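PDB 4EV1: anabena Tic22 from Anabaena sp., which probably acts as a chaperone in protein transport, as a member of the Tic22-like family associated with thylakoids. Local coordinates for residues V19-E22 with K23-L27; Q91-Q94 with T95-D98; E112-G115 with A116-L120; N200-W203 with L204-V207; L209-P213 with E214-Y218. All blocks are in the same frame, centred on the assembly; numbering follows the deposited sequence.

Contact 1 of 5, residues V19-E22 with K23-L27; sequences VTNE and KGLPL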
loop_
_atom_site.group_PDB
_atom_site.type_symbol
_atom_site.label_atom_id
_atom_site.label_comp_id
_atom_site.label_asym_id
_atom_site.label_seq_id
_atom_site.Cartn_x
_atom_site.Cartn_y
_atom_site.Cartn_z
ATOM N N VAL A 19 9.341 5.704 -8.830
ATOM C CA VAL A 19 9.965 6.231 -10.038
ATOM C C VAL A 19 11.415 6.558 -9.718
ATOM O O VAL A 19 11.725 7.430 -8.862
ATOM C CB VAL A 19 9.230 7.452 -10.599
ATOM C CG1 VAL A 19 10.026 8.062 -11.792
ATOM C CG2 VAL A 19 7.842 7.090 -11.045
ATOM N N THR A 20 12.317 5.865 -10.403
ATOM C CA THR A 20 13.750 5.880 -10.035
ATOM C C THR A 20 14.653 5.989 -11.223
ATOM O O THR A 20 14.181 5.811 -12.343
ATOM C CB THR A 20 14.166 4.636 -9.251
ATOM O OG1 THR A 20 14.310 3.515 -10.120
ATOM C CG2 THR A 20 13.171 4.270 -8.145
ATOM N N ASN A 21 15.947 6.261 -11.009
ATOM C CA ASN A 21 16.915 6.092 -12.087
ATOM C C ASN A 21 17.243 4.607 -12.244
ATOM O O ASN A 21 16.624 3.727 -11.579
ATOM C CB ASN A 21 18.185 7.002 -11.926
ATOM C CG ASN A 21 19.076 6.588 -10.776
ATOM O OD1 ASN A 21 18.859 5.568 -10.138
ATOM N ND2 ASN A 21 20.106 7.376 -10.526
ATOM N N GLU A 22 18.209 4.306 -13.093
ATOM C CA GLU A 22 18.559 2.924 -13.383
ATOM C C GLU A 22 19.237 2.221 -12.176
ATOM O O GLU A 22 19.298 1.012 -12.126
ATOM C CB GLU A 22 19.433 2.844 -14.646
ATOM C CG GLU A 22 20.918 3.167 -14.406
ATOM C CD GLU A 22 21.271 4.660 -14.251
ATOM O OE1 GLU A 22 20.362 5.544 -14.232
ATOM O OE2 GLU A 22 22.505 4.930 -14.146
ATOM N N LYS A 23 19.745 2.984 -11.208
ATOM C CA LYS A 23 20.270 2.401 -9.953
ATOM C C LYS A 23 19.288 2.427 -8.774
ATOM O O LYS A 23 19.654 2.137 -7.630
ATOM C CB LYS A 23 21.577 3.100 -9.588
ATOM C CG LYS A 23 22.641 2.982 -10.734
ATOM C CD LYS A 23 23.936 3.683 -10.404
ATOM C CE LYS A 23 24.933 2.708 -9.766
ATOM N NZ LYS A 23 26.275 3.344 -9.543
ATOM N N GLY A 24 18.023 2.723 -9.023
ATOM C CA GLY A 24 17.037 2.709 -7.937
ATOM C C GLY A 24 16.934 3.936 -7.034
ATOM O O GLY A 24 16.231 3.907 -6.022
ATOM N N LEU A 25 17.595 5.013 -7.418
ATOM C CA LEU A 25 17.548 6.278 -6.672
ATOM C C LEU A 25 16.226 6.936 -7.041
ATOM O O LEU A 25 15.978 7.157 -8.203
ATOM C CB LEU A 25 18.727 7.153 -7.077
ATOM C CG LEU A 25 19.026 8.487 -6.380
ATOM C CD1 LEU A 25 18.809 8.459 -4.859
ATOM C CD2 LEU A 25 20.500 8.952 -6.712
ATOM N N PRO A 26 15.367 7.209 -6.065
ATOM C CA PRO A 26 14.038 7.762 -6.371
ATOM C C PRO A 26 14.058 9.204 -6.851
ATOM O O PRO A 26 14.848 10.004 -6.342
ATOM C CB PRO A 26 13.305 7.677 -5.020
ATOM C CG PRO A 26 13.997 6.617 -4.317
ATOM C CD PRO A 26 15.435 6.738 -4.678
ATOM N N LEU A 27 13.201 9.519 -7.809
ATOM C CA LEU A 27 13.014 10.879 -8.269
ATOM C C LEU A 27 12.290 11.593 -7.132
ATOM O O LEU A 27 11.240 11.130 -6.682
ATOM C CB LEU A 27 12.131 10.914 -9.500
ATOM C CG LEU A 27 11.783 12.297 -10.045
ATOM C CD1 LEU A 27 13.037 13.054 -10.541
ATOM C CD2 LEU A 27 10.763 12.138 -11.146
#

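Contact 2 of 5, residues Q91-Q94 with T95-D98; sequences QLQQ and TKKD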
loop_
_atom_site.group_PDB
_atom_site.type_symbol
_atom_site.label_atom_id
_atom_site.label_comp_id
_atom_site.label_asym_id
_atom_site.label_seq_id
_atom_site.Cartn_x
_atom_site.Cartn_y
_atom_site.Cartn_z
ATOM N N GLN A 91 12.610 1.847 6.676
ATOM C CA GLN A 91 13.434 2.995 6.403
ATOM C C GLN A 91 12.876 4.259 7.091
ATOM O O GLN A 91 13.630 5.050 7.690
ATOM C CB GLN A 91 13.587 3.214 4.911
ATOM C CG GLN A 91 14.438 4.421 4.618
ATOM C CD GLN A 91 14.819 4.592 3.183
ATOM O OE1 GLN A 91 15.222 3.646 2.508
ATOM N NE2 GLN A 91 14.716 5.825 2.704
ATOM N N LEU A 92 11.569 4.462 7.007
ATOM C CA LEU A 92 10.955 5.637 7.649
ATOM C C LEU A 92 11.142 5.582 9.173
ATOM O O LEU A 92 11.413 6.613 9.788
ATOM C CB LEU A 92 9.483 5.801 7.266
ATOM C CG LEU A 92 9.212 6.232 5.825
ATOM C CD1 LEU A 92 7.720 6.015 5.471
ATOM C CD2 LEU A 92 9.642 7.704 5.630
ATOM N N GLN A 93 11.058 4.390 9.762
ATOM C CA GLN A 93 11.245 4.246 11.211
ATOM C C GLN A 93 12.710 4.524 11.612
ATOM O O GLN A 93 12.956 5.178 12.638
ATOM C CB GLN A 93 10.787 2.863 11.717
ATOM C CG GLN A 93 9.283 2.584 11.594
ATOM C CD GLN A 93 8.462 3.385 12.602
ATOM O OE1 GLN A 93 8.127 4.557 12.365
ATOM N NE2 GLN A 93 8.156 2.764 13.745
ATOM N N GLN A 94 13.655 4.137 10.758
ATOM C CA GLN A 94 15.103 4.246 11.050
ATOM C C GLN A 94 15.751 5.570 10.638
ATOM O O GLN A 94 16.905 5.859 11.002
ATOM C CB GLN A 94 15.849 3.074 10.380
ATOM C CG GLN A 94 15.472 1.739 10.951
ATOM C CD GLN A 94 16.044 0.568 10.171
ATOM O OE1 GLN A 94 16.501 0.716 9.038
ATOM N NE2 GLN A 94 15.991 -0.615 10.769
ATOM N N THR A 95 15.039 6.393 9.872
ATOM C CA THR A 95 15.591 7.692 9.484
ATOM C C THR A 95 14.883 8.908 10.137
ATOM O O THR A 95 15.189 10.033 9.775
ATOM C CB THR A 95 15.578 7.863 7.966
ATOM O OG1 THR A 95 14.225 7.754 7.501
ATOM C CG2 THR A 95 16.484 6.795 7.274
ATOM N N LYS A 96 13.968 8.673 11.071
ATOM C CA LYS A 96 13.207 9.735 11.788
ATOM C C LYS A 96 14.011 10.915 12.331
ATOM O O LYS A 96 13.482 12.015 12.412
ATOM C CB LYS A 96 12.476 9.141 12.989
ATOM C CG LYS A 96 11.205 8.396 12.641
ATOM C CD LYS A 96 10.223 8.416 13.816
ATOM C CE LYS A 96 8.971 7.601 13.472
ATOM N NZ LYS A 96 9.049 6.180 13.962
ATOM N N LYS A 97 15.257 10.670 12.741
ATOM C CA LYS A 97 16.132 11.716 13.302
ATOM C C LYS A 97 16.951 12.465 12.255
ATOM O O LYS A 97 17.578 13.483 12.575
ATOM C CB LYS A 97 17.147 11.117 14.273
ATOM C CG LYS A 97 16.620 10.088 15.249
ATOM C CD LYS A 97 17.620 9.884 16.384
ATOM C CE LYS A 97 18.026 8.417 16.510
ATOM N NZ LYS A 97 18.131 7.946 17.929
ATOM N N ASP A 98 17.025 11.949 11.032
ATOM C CA ASP A 98 17.824 12.613 9.998
ATOM C C ASP A 98 16.863 13.663 9.462
ATOM O O ASP A 98 15.756 13.327 9.054
ATOM C CB ASP A 98 18.311 11.604 8.960
ATOM C CG ASP A 98 19.058 12.233 7.778
ATOM O OD1 ASP A 98 19.497 13.417 7.816
ATOM O OD2 ASP A 98 19.222 11.494 6.770
HETATM O O HOH W 1 13.617 7.744 4.357
HETATM O O HOH W 2 17.534 8.442 12.284
#

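Contact 3 of 5, residues E112-G115 with A116-L120; sequences EIKG and AMDLL. With EDO (1,2-ethanediol), chain F.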
loop_
_atom_site.group_PDB
_atom_site.type_symbol
_atom_site.label_atom_id
_atom_site.label_comp_id
_atom_site.label_asym_id
_atom_site.label_seq_id
_atom_site.Cartn_x
_atom_site.Cartn_y
_atom_site.Cartn_z
ATOM N N GLU A 112 -9.785 1.796 -6.558
ATOM C CA GLU A 112 -9.958 1.351 -5.169
ATOM C C GLU A 112 -10.440 2.479 -4.270
ATOM O O GLU A 112 -11.172 2.245 -3.315
ATOM C CB GLU A 112 -8.657 0.817 -4.614
ATOM C CG GLU A 112 -8.039 -0.260 -5.442
ATOM C CD GLU A 112 -8.929 -1.449 -5.743
ATOM O OE1 GLU A 112 -9.947 -1.674 -5.056
ATOM O OE2 GLU A 112 -8.577 -2.223 -6.661
ATOM N N ILE A 113 -10.038 3.707 -4.558
ATOM C CA ILE A 113 -10.666 4.839 -3.876
ATOM C C ILE A 113 -12.189 4.865 -4.150
ATOM O O ILE A 113 -12.991 4.949 -3.218
ATOM C CB ILE A 113 -10.040 6.178 -4.289
ATOM C CG1 ILE A 113 -8.564 6.238 -3.866
ATOM C CG2 ILE A 113 -10.834 7.335 -3.672
ATOM C CD1 ILE A 113 -8.386 6.333 -2.410
ATOM N N LYS A 114 -12.564 4.759 -5.421
ATOM C CA LYS A 114 -13.988 4.757 -5.830
ATOM C C LYS A 114 -14.721 3.629 -5.135
ATOM O O LYS A 114 -15.786 3.845 -4.549
ATOM C CB LYS A 114 -14.151 4.596 -7.352
ATOM C CG LYS A 114 -15.564 4.988 -7.866
ATOM C CD LYS A 114 -15.841 4.415 -9.257
ATOM C CE LYS A 114 -17.247 4.762 -9.740
ATOM N NZ LYS A 114 -18.241 4.834 -8.616
ATOM N N GLY A 115 -14.131 2.429 -5.179
ATOM C CA GLY A 115 -14.690 1.260 -4.509
ATOM C C GLY A 115 -14.890 1.459 -3.031
ATOM O O GLY A 115 -15.898 0.994 -2.470
ATOM N N ALA A 116 -13.931 2.147 -2.387
ATOM C CA ALA A 116 -13.969 2.392 -0.946
ATOM C C ALA A 116 -15.140 3.304 -0.565
ATOM O O ALA A 116 -15.845 3.047 0.400
ATOM C CB ALA A 116 -12.668 3.032 -0.474
ATOM N N MET A 117 -15.299 4.394 -1.298
ATOM C CA MET A 117 -16.416 5.318 -1.077
ATOM C C MET A 117 -17.792 4.659 -1.291
ATOM O O MET A 117 -18.703 4.856 -0.489
ATOM C CB MET A 117 -16.234 6.536 -1.984
ATOM C CG MET A 117 -15.114 7.441 -1.507
ATOM S SD MET A 117 -14.590 8.463 -2.867
ATOM C CE MET A 117 -14.202 10.023 -2.105
ATOM N N ASP A 118 -17.927 3.858 -2.349
ATOM C CA ASP A 118 -19.159 3.087 -2.614
ATOM C C ASP A 118 -19.534 2.213 -1.417
ATOM O O ASP A 118 -20.666 2.251 -0.924
ATOM C CB ASP A 118 -18.973 2.182 -3.842
ATOM C CG ASP A 118 -18.858 2.963 -5.150
ATOM O OD1 ASP A 118 -19.206 4.164 -5.169
ATOM O OD2 ASP A 118 -18.423 2.371 -6.166
ATOM N N LEU A 119 -18.573 1.427 -0.940
ATOM C CA LEU A 119 -18.794 0.587 0.248
ATOM C C LEU A 119 -19.142 1.406 1.504
ATOM O O LEU A 119 -19.984 0.986 2.310
ATOM C CB LEU A 119 -17.603 -0.344 0.507
ATOM C CG LEU A 119 -17.438 -1.547 -0.422
ATOM C CD1 LEU A 119 -16.057 -2.160 -0.252
ATOM C CD2 LEU A 119 -18.515 -2.594 -0.153
ATOM N N LEU A 120 -18.535 2.580 1.657
ATOM C CA LEU A 120 -18.809 3.420 2.828
ATOM C C LEU A 120 -20.282 3.893 2.818
ATOM O O LEU A 120 -20.949 3.835 3.850
ATOM C CB LEU A 120 -17.815 4.592 2.936
ATOM C CG LEU A 120 -16.388 4.230 3.408
ATOM C CD1 LEU A 120 -15.445 5.404 3.199
ATOM C CD2 LEU A 120 -16.342 3.758 4.866
HETATM C C1 EDO F . -4.863 -2.007 -5.160
HETATM O O1 EDO F . -3.508 -1.609 -5.020
HETATM C C2 EDO F . -5.112 -2.589 -6.541
HETATM O O2 EDO F . -6.258 -2.158 -7.219
#

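Contact 4 of 5, residues N200-W203 with L204-V207; sequences NDTW and LNQV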
loop_
_atom_site.group_PDB
_atom_site.type_symbol
_atom_site.label_atom_id
_atom_site.label_comp_id
_atom_site.label_asym_id
_atom_site.label_seq_id
_atom_site.Cartn_x
_atom_site.Cartn_y
_atom_site.Cartn_z
ATOM N N ASN A 200 -1.667 -6.405 21.719
ATOM C CA ASN A 200 -1.045 -7.700 22.079
ATOM C C ASN A 200 -1.867 -8.909 21.573
ATOM O O ASN A 200 -1.374 -10.049 21.542
ATOM C CB ASN A 200 -0.847 -7.823 23.611
ATOM C CG ASN A 200 0.518 -7.299 24.100
ATOM O OD1 ASN A 200 1.515 -7.330 23.383
ATOM N ND2 ASN A 200 0.558 -6.836 25.355
ATOM N N ASP A 201 -3.112 -8.652 21.194
ATOM C CA ASP A 201 -4.047 -9.691 20.719
ATOM C C ASP A 201 -3.335 -10.641 19.741
ATOM O O ASP A 201 -2.900 -10.244 18.656
ATOM C CB ASP A 201 -5.292 -9.034 20.097
ATOM C CG ASP A 201 -5.880 -7.903 20.980
ATOM O OD1 ASP A 201 -5.298 -7.609 22.039
ATOM O OD2 ASP A 201 -6.908 -7.291 20.638
ATOM N N THR A 202 -3.198 -11.892 20.158
ATOM C CA THR A 202 -2.355 -12.877 19.471
ATOM C C THR A 202 -2.860 -13.256 18.054
ATOM O O THR A 202 -2.068 -13.593 17.157
ATOM C CB THR A 202 -2.221 -14.161 20.338
ATOM O OG1 THR A 202 -1.259 -15.045 19.755
ATOM C CG2 THR A 202 -3.536 -14.880 20.435
ATOM N N TRP A 203 -4.170 -13.171 17.842
ATOM C CA TRP A 203 -4.728 -13.545 16.549
ATOM C C TRP A 203 -4.208 -12.665 15.405
ATOM O O TRP A 203 -4.285 -13.076 14.276
ATOM C CB TRP A 203 -6.259 -13.550 16.550
ATOM C CG TRP A 203 -6.876 -12.191 16.550
ATOM C CD1 TRP A 203 -7.036 -11.374 17.621
ATOM C CD2 TRP A 203 -7.396 -11.475 15.415
ATOM N NE1 TRP A 203 -7.649 -10.204 17.238
ATOM C CE2 TRP A 203 -7.869 -10.237 15.888
ATOM C CE3 TRP A 203 -7.529 -11.775 14.052
ATOM C CZ2 TRP A 203 -8.450 -9.289 15.054
ATOM C CZ3 TRP A 203 -8.099 -10.819 13.209
ATOM C CH2 TRP A 203 -8.551 -9.593 13.716
ATOM N N LEU A 204 -3.672 -11.476 15.712
ATOM C CA LEU A 204 -3.142 -10.559 14.661
ATOM C C LEU A 204 -1.957 -11.129 13.884
ATOM O O LEU A 204 -1.666 -10.676 12.761
ATOM C CB LEU A 204 -2.791 -9.199 15.256
ATOM C CG LEU A 204 -3.975 -8.460 15.879
ATOM C CD1 LEU A 204 -3.511 -7.230 16.650
ATOM C CD2 LEU A 204 -4.990 -8.069 14.811
ATOM N N ASN A 205 -1.292 -12.127 14.467
ATOM C CA ASN A 205 -0.363 -12.986 13.735
ATOM C C ASN A 205 -0.954 -13.583 12.452
ATOM O O ASN A 205 -0.217 -13.903 11.526
ATOM C CB ASN A 205 0.069 -14.165 14.609
ATOM C CG ASN A 205 1.050 -13.767 15.672
ATOM O OD1 ASN A 205 0.897 -14.139 16.846
ATOM N ND2 ASN A 205 2.071 -13.009 15.282
ATOM N N GLN A 206 -2.272 -13.778 12.427
ATOM C CA GLN A 206 -2.935 -14.339 11.243
ATOM C C GLN A 206 -3.145 -13.323 10.107
ATOM O O GLN A 206 -3.481 -13.721 8.989
ATOM C CB GLN A 206 -4.318 -14.888 11.597
ATOM C CG GLN A 206 -4.302 -16.010 12.619
ATOM C CD GLN A 206 -5.685 -16.261 13.164
ATOM O OE1 GLN A 206 -6.656 -16.389 12.403
ATOM N NE2 GLN A 206 -5.789 -16.321 14.488
ATOM N N VAL A 207 -3.102 -12.129 10.274
ATOM C CA VAL A 207 -3.359 -11.052 9.339
ATOM C C VAL A 207 -2.283 -11.064 8.273
ATOM O O VAL A 207 -1.088 -11.182 8.577
ATOM C CB VAL A 207 -3.390 -9.677 10.031
ATOM C CG1 VAL A 207 -3.539 -8.566 9.003
ATOM C CG2 VAL A 207 -4.514 -9.621 11.054
#

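Contact 5 of 5, residues L209-P213 with E214-Y218; sequences LVPSP and ESREY. With EDO (1,2-ethanediol), chain G.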
loop_
_atom_site.group_PDB
_atom_site.type_symbol
_atom_site.label_atom_id
_atom_site.label_comp_id
_atom_site.label_asym_id
_atom_site.label_seq_id
_atom_site.Cartn_x
_atom_site.Cartn_y
_atom_site.Cartn_z
ATOM N N LEU A 209 -1.515 -9.157 4.327
ATOM C CA LEU A 209 -1.883 -8.157 3.333
ATOM C C LEU A 209 -1.802 -8.780 1.960
ATOM O O LEU A 209 -0.796 -9.372 1.625
ATOM C CB LEU A 209 -0.926 -6.958 3.367
ATOM C CG LEU A 209 -1.178 -6.046 4.565
ATOM C CD1 LEU A 209 -0.598 -6.626 5.817
ATOM C CD2 LEU A 209 -0.609 -4.650 4.262
ATOM N N VAL A 210 -2.862 -8.635 1.172
ATOM C CA VAL A 210 -2.927 -9.250 -0.148
ATOM C C VAL A 210 -2.909 -8.112 -1.191
ATOM O O VAL A 210 -3.860 -7.328 -1.293
ATOM C CB VAL A 210 -4.198 -10.130 -0.312
ATOM C CG1 VAL A 210 -4.234 -10.763 -1.685
ATOM C CG2 VAL A 210 -4.263 -11.241 0.791
ATOM N N PRO A 211 -1.800 -7.978 -1.937
ATOM C CA PRO A 211 -1.799 -6.939 -2.955
ATOM C C PRO A 211 -2.708 -7.223 -4.153
ATOM O O PRO A 211 -3.345 -8.249 -4.239
ATOM C CB PRO A 211 -0.350 -6.890 -3.377
ATOM C CG PRO A 211 0.122 -8.309 -3.197
ATOM C CD PRO A 211 -0.607 -8.842 -2.017
ATOM N N SER A 212 -2.772 -6.280 -5.071
ATOM C CA SER A 212 -3.713 -6.320 -6.172
ATOM C C SER A 212 -3.388 -7.474 -7.124
ATOM O O SER A 212 -2.286 -8.010 -7.063
ATOM C CB SER A 212 -3.566 -5.038 -6.954
ATOM O OG SER A 212 -2.281 -5.042 -7.615
ATOM N N PRO A 213 -4.356 -7.895 -7.957
ATOM C CA PRO A 213 -4.065 -9.008 -8.875
ATOM C C PRO A 213 -2.868 -8.704 -9.782
ATOM O O PRO A 213 -2.071 -9.610 -10.086
ATOM C CB PRO A 213 -5.348 -9.140 -9.718
ATOM C CG PRO A 213 -6.412 -8.557 -8.923
ATOM C CD PRO A 213 -5.775 -7.495 -8.014
ATOM N N GLU A 214 -2.769 -7.456 -10.201
ATOM C CA GLU A 214 -1.678 -7.033 -11.067
ATOM C C GLU A 214 -0.315 -7.158 -10.387
ATOM O O GLU A 214 0.646 -7.610 -10.999
ATOM C CB GLU A 214 -1.892 -5.608 -11.552
ATOM C CG GLU A 214 -3.136 -5.417 -12.428
ATOM C CD GLU A 214 -4.510 -5.355 -11.672
ATOM O OE1 GLU A 214 -4.592 -5.267 -10.424
ATOM O OE2 GLU A 214 -5.551 -5.383 -12.379
ATOM N N SER A 215 -0.244 -6.768 -9.114
ATOM C CA SER A 215 0.999 -6.899 -8.336
ATOM C C SER A 215 1.347 -8.369 -8.071
ATOM O O SER A 215 2.519 -8.746 -8.044
ATOM C CB SER A 215 0.881 -6.090 -7.031
ATOM O OG SER A 215 1.114 -4.716 -7.304
ATOM N N ARG A 216 0.330 -9.189 -7.795
ATOM C CA ARG A 216 0.567 -10.619 -7.534
ATOM C C ARG A 216 1.171 -11.280 -8.778
ATOM O O ARG A 216 2.139 -12.031 -8.665
ATOM C CB ARG A 216 -0.732 -11.342 -7.150
ATOM C CG ARG A 216 -1.252 -10.938 -5.767
ATOM C CD ARG A 216 -2.237 -11.952 -5.259
ATOM N NE ARG A 216 -3.349 -12.240 -6.194
ATOM C CZ ARG A 216 -4.510 -11.580 -6.233
ATOM N NH1 ARG A 216 -4.729 -10.516 -5.460
ATOM N NH2 ARG A 216 -5.474 -11.969 -7.071
ATOM N N GLU A 217 0.596 -10.970 -9.935
ATOM C CA GLU A 217 1.063 -11.437 -11.238
ATOM C C GLU A 217 2.494 -10.932 -11.509
ATOM O O GLU A 217 3.359 -11.720 -11.842
ATOM C CB GLU A 217 0.119 -10.946 -12.338
ATOM C CG GLU A 217 0.510 -11.373 -13.787
ATOM C CD GLU A 217 -0.437 -10.830 -14.885
ATOM O OE1 GLU A 217 -1.250 -9.917 -14.629
ATOM O OE2 GLU A 217 -0.324 -11.296 -16.042
ATOM N N TYR A 218 2.737 -9.640 -11.322
ATOM C CA TYR A 218 4.074 -9.084 -11.508
ATOM C C TYR A 218 5.118 -9.777 -10.643
ATOM O O TYR A 218 6.215 -10.090 -11.116
ATOM C CB TYR A 218 4.086 -7.594 -11.211
ATOM C CG TYR A 218 5.442 -6.975 -11.338
ATOM C CD1 TYR A 218 6.017 -6.818 -12.594
ATOM C CD2 TYR A 218 6.161 -6.584 -10.219
ATOM C CE1 TYR A 218 7.247 -6.281 -12.737
ATOM C CE2 TYR A 218 7.435 -6.030 -10.354
ATOM C CZ TYR A 218 7.960 -5.879 -11.610
ATOM O OH TYR A 218 9.206 -5.370 -11.805
HETATM C C1 EDO G . -2.916 -2.328 -10.122
HETATM O O1 EDO G . -4.251 -2.278 -9.646
HETATM C C2 EDO G . -2.150 -3.148 -9.091
HETATM O O2 EDO G . -1.627 -2.425 -7.963
#

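Contact 1 of 5, residues V19-E22 with K23-L27
Asn-21 and Leu-25 meet where the chain reverses after strand 15-20, and the asparagine side chain does much of the joining. From its CB the chain swings inward, since chi1 (70°) sets CG between the backbone N and the carbonyl carbon. CG then comes within 3.7 Å of Lys-23 N. The branch ending in OD1 takes two backbone N-H groups. The bond from Leu-25 N to Asn-21 OD1 is 3.1 Å long, with its donor well above the plane of the amide, and the one from Lys-23 N is weak and bent (130° at the hydrogen), closing an Asx turn. The other branch, ND2, makes no polar bond across the turn but rests on aliphatic carbon, 3.7 Å from Leu-25 CB.

Asn-21 to Gly-24 form a type I beta turn, closed by Gly-24 N to Asn-21 O at 3.1 Å. Asn-21 N also donates to Leu-25 O, which makes this a hairpin whose type I turn is followed by a G1 beta bulge at Gly-24. The positive phi of that glycine (82°) would press any CB against the preceding carbonyl O. Asn-21 O has a second donor, Thr-20 OG1, lying in its carbonyl plane on a lone pair; the same hydroxyl is also bonded to Thr-81 OG1 of strand 79-84. Beyond the single bridge of Thr-20 with Pro-26, Leu-27 N reaches Val-19 O at 2.8 Å in an almost straight bond. Val-19 and Leu-27 run alongside each other there, CG1 to CD2 4.2 Å, and both lean on Phe-57 of helix 51-63.

Contact 2 of 5, residues Q91-Q94 with T95-D98
Thr-95 and Gln-91 are brought together by the threonine's first torsion: at chi1 59° OG1 stands between the backbone N and the carbonyl carbon, turned back to the last turn of the helix. There OG1 donates to Gln-91 O at 2.8 Å, coming from above the carbonyl plane, 36° out of it. Thr-95 N approaches the same oxygen at 2.9 Å, but its bond is weak, with only 126° at the hydrogen. The hydroxyl probably supplements the bent backbone bond at this helix end, where Thr-95 is the first residue to leave helical phi/psi. Its methyl CG2 lies 4.1 Å from CG of the extended Gln-91 chain. A water spans the ends of the two side chains, accepting from Gln-91 NE2 and donating to Thr-95 OG1.

Gln-93 and Lys-96 run side by side in the same direction. The glutamine is bent at chi2 and the lysine at its last torsion, which carries NZ to Gln-93 OE1. The modelled separation of 2.5 Å is very short for a hydrogen bond, so its exact length is doubtful. Nearer the backbone, Lys-96 CG packs 3.4 Å from Leu-92 O.

Past the helix the chain folds at once into a type I beta turn, Thr-95 to Asp-98, closed by Asp-98 N to Thr-95 O at 2.9 Å. A second water links Gln-94 O to Lys-97 N. This helix end belongs to helix 85-94: Gln-93 NE2 bonds Glu-4 of helix 4-11, while Leu-92 and Thr-95 touch Arg-101, just ahead of strand 102-107.

Contact 3 of 5, residues E112-G115 with A116-L120
Lys-114 and Asp-118 face each other one helical turn apart, the lysine NZ 3.5 Å from Asp-118 OD2 in a salt bridge whose hydrogen bond is weak. OD1 is almost as near, at 3.6 Å from NZ, so the ammonium sits before both oxygens of the carboxylate. Replacing Asp-118 by an alanine would probably leave the Lys-114 ammonium without this acidic mate and its long chain freer to turn. Another four-residue step joins Ile-113 to Met-117, with CG2 against SD at 4.0 Å; CG2 is the branch anti to the isoleucine's backbone N.

Behind these side chains the backbone fixes the spacing: Met-117 N to Ile-113 O and Asp-118 N to Lys-114 O are both 3.1 Å and nearly straight. Farther out, Glu-112 OE1 accepts from Lys-165 N, and OE2 bonds Ser-164 OG; an ethanediol, probably from the crystallisation liquor, also lies at OE2, at a doubtfully short distance. Ala-116 and Leu-119 turn inward, touching Pro-134, Phe-136 and Val-186. It is the pattern of an amphipathic alpha helix, 110-121, with the Lys-114 and Asp-118 pair on its outer side and Ala-116 and Leu-119 against strands 134-139 and 183-188.

Contact 4 of 5, residues N200-W203 with L204-V207
Trp-203 and Leu-204 make the main apolar contact although they are neighbours in sequence. Chi1 of 74° puts the tryptophan CG between its backbone N and carbonyl carbon, and the indole folds back toward the chain that follows. Leu-204 CD2 then lies over a face of the six-membered ring, 3.9 Å from its centroid and 20° off the normal: a CH-pi contact, displaced toward the rim, with CZ2 the nearest ring atom. Farther along, Val-207 CG2 approaches Trp-203 CZ3 at 4.4 Å, a looser apolar touch.

The backbone supplies three successive i+3 to i bonds across the contact: Leu-204 N to Asp-201 O at 3.3 Å, Asn-205 N to Thr-202 O at 3.2 Å, and Gln-206 N to Trp-203 O at 2.8 Å. In each the donor stands more than 40° out of the carbonyl plane, the tight winding of a 3-10 helix, and Val-207 N to Leu-204 O carries the series one residue further.

Carbon against carbonyl oxygen makes the remaining group. Leu-204 CG packs 3.5 Å from Asp-201 O, and Gln-206 CB comes to 3.2 Å from Trp-203 O, the oxygen that its own N-H already uses.

The 3-10 turn 202-206 links helix 189-198 to strand 207-210. Trp-203 touches Val-159 of strand 156-162 and Tyr-146 of a loop, Val-207 reaches Leu-161, and Gln-206 pairs through its backbone with Val-159. Lys-10 of helix 4-11 donates through NZ to the carbonyls of Asn-205 and Val-207.

Contact 5 of 5, residues L209-P213 with E214-Y218
The backbone passes from extended angles at Ser-212 (psi 161°) to helical ones at Pro-213, and the first-turn bonds Arg-216 N to Ser-212 O and Glu-217 N to Pro-213 O, both 3.0 Å, follow at once. Ser-212 is the N-cap: its OG accepts from Ser-215 N at 3.1 Å in a fairly straight bond. An ethanediol modelled beside OG is too close to be taken at face value, so its contact with Glu-214 OE1 is doubtful too.

Arg-216 folds back along the chain, bent at chi3 (-53°), so that NH1 donates to Pro-211 O at 2.9 Å. The nitrogen lies in that carbonyl's plane, while the oxygen sits 20° out of the guanidinium plane. One face of the guanidinium rests over Pro-213, whose CA is 3.7 Å from CZ. Val-210 CG1 lies 3.8 Å from NH1, and Pro-211 CG packs on Arg-216 CG. NH1 also forms a salt bridge with Asp-167 of helix 165-175. With a leucine in place of Arg-216, Pro-211 O would probably lose its side-chain donor and Asp-167 this positive partner.

The turn joins strand 207-210, hydrogen-bonded through Val-210 to Leu-161 and Leu-163, to helix 213-220. Pro-213 leans on helix 165-175, whereas Pro-211 and Ser-215 touch Pro-15 of strand 15-20, where Ser-215 OG bonds the Tyr-17 hydroxyl.

In the fold
Contact 2 is a surface contact, whereas the other four are partly buried, each joining inward residues to exposed ones. Contacts 1 and 3 lie on opposite sides of the chain's centre, about 32 Å apart between centres. Contact 5 lies closest to that centre, and its helix meets strand 15-20, which runs into contact 1. Contacts 4 and 5 are successive, serving the two ends of strand 207-210. Contacts 3 and 5 both bear on residues 164-167 around the start of helix 165-175. Their chemistry differs accordingly: a side-chain amide in the hairpin, a hydroxyl at each of two helix ends, charge within a helix, an indole beside a 3-10 turn.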